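Local structure of antigen MTB48 (Mycobacterium smegmatis, 4WJ2) at residues 107-112 against 288-293. The protein probably takes part in DNA conjugation, at least in the recipient strain, and is exported by the ESX-1 type VII secretion system. Numbering follows the deposited sequence.
Sequences AVVPDM and LPAVND
Val291 holds CG1 anti to its carbonyl carbon (chi1 -64°), which carries that methyl to the ring of Pro110, with Pro110 CG 4.0 Å from Val291 CG1. In Met112, CG anti to the carbonyl carbon and an extended chi2 bring SD to Leu288, where Met112 SD lies 4.0 Å from Leu288 CG and the two side chains cross at about a right angle; the bend at chi3 then turns Met112 CE back toward Leu288 N. Leu288 CD1 approaches Pro110 CB, the ring atom next to the one that meets Val291. Apolar contact thus joins Pro110 to Val291 and Leu288, and Leu288 in turn to Met112. At the end with Ala107, the methyl groups of Ala107 and Ala290 meet, CB to CB, at 3.8 Å, and CG2 of Val109 also reaches Ala290 CB.

The backbones are joined by a reciprocal pair of hydrogen bonds between Val108 and Val291. The bond from Val108 N to Val291 O measures 3.1 Å and lies in the carbonyl plane; that from Val291 N to Val108 O measures 2.8 Å, its donor tilted 27° from the plane. Both are nearly straight. The next hydrogen-bonded pair in one direction would fall on Pro110 and Pro289, neither of which has an amide hydrogen to donate, so the pairing cannot continue that way, consistent with a single bridge.

Outside the pair, Val108 touches Ile83 of helix 39-85. Val291 touches Ala79 and Tyr80 of that helix and Ala187 of helix 186-229, on which Leu288 and Pro289 also rest. The contact therefore joins the loop following helix 39-85 to the tail beyond helix 247-271, on the surface of the elongated helical PE-PPE unit of EspB. With end-to-end directions 152° apart and no regular strand on either side, the arrangement is an isolated antiparallel beta bridge, a single hydrogen-bonded pair.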
loop_
_atom_site.group_PDB
_atom_site.type_symbol
_atom_site.label_atom_id
_atom_site.label_comp_id
_atom_site.label_asym_id
_atom_site.label_seq_id
_atom_site.Cartn_x
_atom_site.Cartn_y
_atom_site.Cartn_z
ATOM N N ALA A 107 38.554 3.638 -19.571
ATOM C CA ALA A 107 37.216 3.713 -18.978
ATOM C C ALA A 107 37.306 3.880 -17.459
ATOM O O ALA A 107 38.303 3.495 -16.844
ATOM C CB ALA A 107 36.384 2.462 -19.337
ATOM N N VAL A 108 36.263 4.442 -16.860
ATOM C CA VAL A 108 36.273 4.748 -15.434
ATOM C C VAL A 108 35.096 4.092 -14.714
ATOM O O VAL A 108 33.973 4.067 -15.236
ATOM C CB VAL A 108 36.248 6.293 -15.197
ATOM C CG1 VAL A 108 36.134 6.626 -13.730
ATOM C CG2 VAL A 108 37.491 6.943 -15.779
ATOM N N VAL A 109 35.348 3.574 -13.508
ATOM C CA VAL A 109 34.302 2.910 -12.727
ATOM C C VAL A 109 33.589 3.856 -11.763
ATOM O O VAL A 109 34.208 4.391 -10.835
ATOM C CB VAL A 109 34.856 1.731 -11.934
ATOM C CG1 VAL A 109 33.723 0.992 -11.261
ATOM C CG2 VAL A 109 35.617 0.797 -12.858
ATOM N N PRO A 110 32.278 4.069 -11.992
ATOM C CA PRO A 110 31.442 4.929 -11.157
ATOM C C PRO A 110 31.533 4.548 -9.692
ATOM O O PRO A 110 31.347 3.387 -9.326
ATOM C CB PRO A 110 30.035 4.689 -11.705
ATOM C CG PRO A 110 30.253 4.380 -13.097
ATOM C CD PRO A 110 31.525 3.559 -13.147
ATOM N N ASP A 111 31.836 5.546 -8.871
ATOM C CA ASP A 111 32.035 5.368 -7.443
ATOM C C ASP A 111 30.710 5.138 -6.754
ATOM O O ASP A 111 29.915 6.061 -6.637
ATOM C CB ASP A 111 32.729 6.597 -6.856
ATOM C CG ASP A 111 33.611 6.259 -5.673
ATOM O OD1 ASP A 111 33.208 5.411 -4.843
ATOM O OD2 ASP A 111 34.718 6.837 -5.584
ATOM N N MET A 112 30.467 3.917 -6.298
ATOM C CA MET A 112 29.213 3.638 -5.613
ATOM C C MET A 112 29.430 3.322 -4.133
ATOM O O MET A 112 28.483 3.033 -3.395
ATOM C CB MET A 112 28.474 2.503 -6.311
ATOM C CG MET A 112 27.967 2.875 -7.710
ATOM S SD MET A 112 26.796 1.662 -8.346
ATOM C CE MET A 112 27.254 0.225 -7.357
ATOM N N LEU A 288 27.428 -0.904 -11.124
ATOM C CA LEU A 288 27.567 -0.422 -12.512
ATOM C C LEU A 288 28.915 -0.754 -13.119
ATOM O O LEU A 288 29.938 -0.790 -12.411
ATOM C CB LEU A 288 27.397 1.083 -12.611
ATOM C CG LEU A 288 26.070 1.721 -12.307
ATOM C CD1 LEU A 288 26.268 3.187 -12.512
ATOM C CD2 LEU A 288 25.043 1.173 -13.243
ATOM N N PRO A 289 28.930 -0.966 -14.444
ATOM C CA PRO A 289 30.217 -1.200 -15.110
ATOM C C PRO A 289 30.978 0.097 -15.267
ATOM O O PRO A 289 30.566 1.120 -14.734
ATOM C CB PRO A 289 29.824 -1.794 -16.470
ATOM C CG PRO A 289 28.402 -1.332 -16.703
ATOM C CD PRO A 289 27.772 -1.156 -15.339
ATOM N N ALA A 290 32.094 0.040 -15.976
ATOM C CA ALA A 290 32.851 1.230 -16.284
ATOM C C ALA A 290 32.185 1.997 -17.437
ATOM O O ALA A 290 31.480 1.412 -18.271
ATOM C CB ALA A 290 34.289 0.865 -16.619
ATOM N N VAL A 291 32.399 3.309 -17.462
ATOM C CA VAL A 291 31.829 4.177 -18.484
ATOM C C VAL A 291 32.891 4.682 -19.439
ATOM O O VAL A 291 34.060 4.756 -19.077
ATOM C CB VAL A 291 31.125 5.382 -17.857
ATOM C CG1 VAL A 291 29.927 4.935 -17.016
ATOM C CG2 VAL A 291 32.117 6.211 -17.054
ATOM N N ASN A 292 32.486 5.052 -20.650
ATOM C CA ASN A 292 33.445 5.499 -21.662
ATOM C C ASN A 292 33.150 6.862 -22.244
ATOM O O ASN A 292 32.033 7.335 -22.178
ATOM C CB ASN A 292 33.514 4.491 -22.811
ATOM C CG ASN A 292 34.065 3.160 -22.378
ATOM O OD1 ASN A 292 35.282 2.938 -22.397
ATOM N ND2 ASN A 292 33.171 2.258 -21.974
ATOM N N ASP A 293 34.163 7.492 -22.815
ATOM C CA ASP A 293 33.940 8.665 -23.637
ATOM C C ASP A 293 33.071 8.247 -24.830
ATOM O O ASP A 293 33.261 7.165 -25.399
ATOM C CB ASP A 293 35.281 9.263 -24.088
ATOM C CG ASP A 293 35.150 10.668 -24.683
ATOM O OD1 ASP A 293 34.191 11.396 -24.344
ATOM O OD2 ASP A 293 36.032 11.054 -25.480
#